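Local atomic coordinates of HcgC (PDB entry 5O4J), a protein that is a SAM-dependent C-methyltransferase that probably methylates a pyridinol precursor in biosynthesis of the iron-guanylylpyridinol cofactor of [Fe]-hydrogenase. Residues Val26-Ala30 against Leu52-Ile57. Residues are numbered along the deposited sequence; the frame is centred on the assembly and turned at random.
Sequences VEKKA and LSGSYI. With SAH (S-adenosyl-L-homocysteine), chain E.
Val26 and Ser53 lie close at one end of the contact and Ala30 and Ile57 at the other, each pair with CA atoms 5.0 Å apart. Most of the packing is apolar. Val26 CG1, beside the backbone N (chi1 -55°) and anti to the carbonyl carbon, reaches Ser53 CB at 3.6 Å. Its other methyl, CG2, meets CB of Tyr56. The Tyr56 ring meets Ala30 CB obliquely, CE2 at 3.6 Å, with the Glu27 backbone a little farther off. Ile57 CG1 packs 4.0 Å from Ala30 CB, and Ile57 CD1 touches Lys29 CB.

The extended Lys29 chain passes Ser53, CD lying 3.6 Å from Ser53 OG. Its NZ lies 2.8 Å from OXT of S-adenosyl-L-homocysteine. NZ forms a salt bridge with Glu134 OE2 and hydrogen bonds with Ser175 O and Thr177 OG1. The other carboxylate oxygen, SAH O, accepts hydrogen bonds from Leu52 N (2.9 Å, 162°) and, longer, from Ser53 N. Ser53 OG is hydrogen-bonded to Thr177 OG1. The contact thus lines the site of the ligand's carboxylate.

The loop at Leu52-Ser53 follows strand 42-48 and leads into helix 54-60, as in Rossmann-like folds. Helix 18-37 precedes that strand, and helix 177-193 touches Val26 and Leu52.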
loop_
_atom_site.group_PDB
_atom_site.type_symbol
_atom_site.label_atom_id
_atom_site.label_comp_id
_atom_site.label_asym_id
_atom_site.label_seq_id
_atom_site.Cartn_x
_atom_site.Cartn_y
_atom_site.Cartn_z
ATOM N N VAL A 26 6.941 -22.831 9.756
ATOM C CA VAL A 26 6.887 -23.766 10.873
ATOM C C VAL A 26 8.293 -24.112 11.336
ATOM O O VAL A 26 8.524 -24.312 12.532
ATOM C CB VAL A 26 6.069 -25.032 10.524
ATOM C CG1 VAL A 26 4.661 -24.657 10.038
ATOM C CG2 VAL A 26 6.767 -25.890 9.500
ATOM N N GLU A 27 9.260 -24.157 10.418
ATOM C CA GLU A 27 10.643 -24.408 10.820
ATOM C C GLU A 27 11.175 -23.282 11.699
ATOM O O GLU A 27 11.845 -23.532 12.713
ATOM C CB GLU A 27 11.521 -24.591 9.578
ATOM C CG GLU A 27 12.993 -24.855 9.892
ATOM C CD GLU A 27 13.848 -25.026 8.644
ATOM O OE1 GLU A 27 14.702 -25.935 8.638
ATOM O OE2 GLU A 27 13.664 -24.260 7.671
ATOM N N LYS A 28 10.868 -22.031 11.350
ATOM C CA LYS A 28 11.297 -20.922 12.202
ATOM C C LYS A 28 10.703 -21.022 13.604
ATOM O O LYS A 28 11.399 -20.776 14.597
ATOM C CB LYS A 28 10.931 -19.583 11.566
ATOM C CG LYS A 28 11.871 -19.182 10.451
ATOM C CD LYS A 28 11.348 -18.016 9.650
ATOM C CE LYS A 28 12.434 -17.555 8.666
ATOM N NZ LYS A 28 12.059 -16.374 7.862
ATOM N N LYS A 29 9.434 -21.407 13.714
ATOM C CA LYS A 29 8.832 -21.578 15.034
ATOM C C LYS A 29 9.502 -22.719 15.797
ATOM O O LYS A 29 9.804 -22.589 16.993
ATOM C CB LYS A 29 7.324 -21.828 14.896
ATOM C CG LYS A 29 6.553 -20.644 14.317
ATOM C CD LYS A 29 5.053 -20.871 14.345
ATOM C CE LYS A 29 4.322 -19.627 13.855
ATOM N NZ LYS A 29 2.837 -19.756 13.985
ATOM N N ALA A 30 9.756 -23.840 15.122
ATOM C CA ALA A 30 10.409 -24.965 15.784
ATOM C C ALA A 30 11.805 -24.587 16.251
ATOM O O ALA A 30 12.230 -24.974 17.347
ATOM C CB ALA A 30 10.453 -26.172 14.848
ATOM N N LEU A 52 -1.343 -25.539 12.704
ATOM C CA LEU A 52 -0.707 -26.001 11.466
ATOM C C LEU A 52 0.775 -26.314 11.718
ATOM O O LEU A 52 1.340 -27.198 11.088
ATOM C CB LEU A 52 -0.861 -24.937 10.384
ATOM C CG LEU A 52 -0.226 -25.170 9.021
ATOM C CD1 LEU A 52 -0.569 -26.549 8.463
ATOM C CD2 LEU A 52 -0.661 -24.077 8.039
ATOM N N SER A 53 1.410 -25.582 12.632
ATOM C CA SER A 53 2.824 -25.814 12.934
ATOM C C SER A 53 3.043 -26.903 13.974
ATOM O O SER A 53 4.185 -27.359 14.138
ATOM C CB SER A 53 3.506 -24.525 13.417
ATOM O OG SER A 53 2.610 -23.436 13.517
ATOM N N GLY A 54 1.996 -27.303 14.702
ATOM C CA GLY A 54 2.168 -28.263 15.781
ATOM C C GLY A 54 2.790 -29.575 15.336
ATOM O O GLY A 54 3.632 -30.139 16.036
ATOM N N SER A 55 2.357 -30.097 14.188
ATOM C CA SER A 55 2.849 -31.382 13.709
ATOM C C SER A 55 4.374 -31.388 13.611
ATOM O O SER A 55 5.044 -32.298 14.123
ATOM C CB SER A 55 2.196 -31.709 12.358
ATOM O OG SER A 55 2.692 -32.920 11.838
ATOM N N TYR A 56 4.944 -30.377 12.950
ATOM C CA TYR A 56 6.394 -30.340 12.797
ATOM C C TYR A 56 7.089 -29.985 14.105
ATOM O O TYR A 56 8.155 -30.529 14.416
ATOM C CB TYR A 56 6.812 -29.347 11.716
ATOM C CG TYR A 56 8.308 -29.378 11.572
ATOM C CD1 TYR A 56 8.938 -30.460 10.983
ATOM C CD2 TYR A 56 9.098 -28.355 12.072
ATOM C CE1 TYR A 56 10.314 -30.516 10.878
ATOM C CE2 TYR A 56 10.477 -28.401 11.969
ATOM C CZ TYR A 56 11.079 -29.483 11.368
ATOM O OH TYR A 56 12.453 -29.542 11.261
ATOM N N ILE A 57 6.517 -29.068 14.877
ATOM C CA ILE A 57 7.132 -28.713 16.153
ATOM C C ILE A 57 7.246 -29.945 17.041
ATOM O O ILE A 57 8.288 -30.195 17.660
ATOM C CB ILE A 57 6.345 -27.579 16.828
ATOM C CG1 ILE A 57 6.642 -26.271 16.105
ATOM C CG2 ILE A 57 6.689 -27.470 18.314
ATOM C CD1 ILE A 57 5.759 -25.121 16.503
HETATM N N SAH E . -1.002 -21.097 16.218
HETATM C CA SAH E . -1.146 -22.230 15.255
HETATM C CB SAH E . -2.609 -22.359 14.834
HETATM C CG SAH E . -3.446 -23.040 15.915
HETATM S SD SAH E . -5.115 -23.325 15.382
HETATM C C SAH E . -0.311 -22.028 14.024
HETATM O O SAH E . -0.356 -22.895 13.117
HETATM O OXT SAH E . 0.377 -21.000 13.957
HETATM C "C5'" SAH E . -5.787 -24.186 16.773
HETATM C "C4'" SAH E . -5.400 -25.660 16.814
HETATM O "O4'" SAH E . -5.558 -26.132 18.158
HETATM C "C3'" SAH E . -6.333 -26.505 15.968
HETATM O "O3'" SAH E . -5.670 -27.686 15.488
HETATM C "C2'" SAH E . -7.427 -26.831 16.956
HETATM O "O2'" SAH E . -8.218 -27.973 16.610
HETATM C "C1'" SAH E . -6.637 -27.070 18.221
HETATM N N9 SAH E . -7.380 -26.785 19.458
HETATM C C8 SAH E . -8.240 -25.764 19.672
HETATM N N7 SAH E . -8.697 -25.813 20.949
HETATM C C5 SAH E . -8.101 -26.862 21.549
HETATM C C6 SAH E . -8.126 -27.474 22.891
HETATM N N6 SAH E . -8.909 -26.949 23.861
HETATM N N1 SAH E . -7.357 -28.560 23.100
HETATM C C2 SAH E . -6.570 -29.083 22.148
HETATM N N3 SAH E . -6.497 -28.586 20.902
HETATM C C4 SAH E . -7.231 -27.497 20.565
#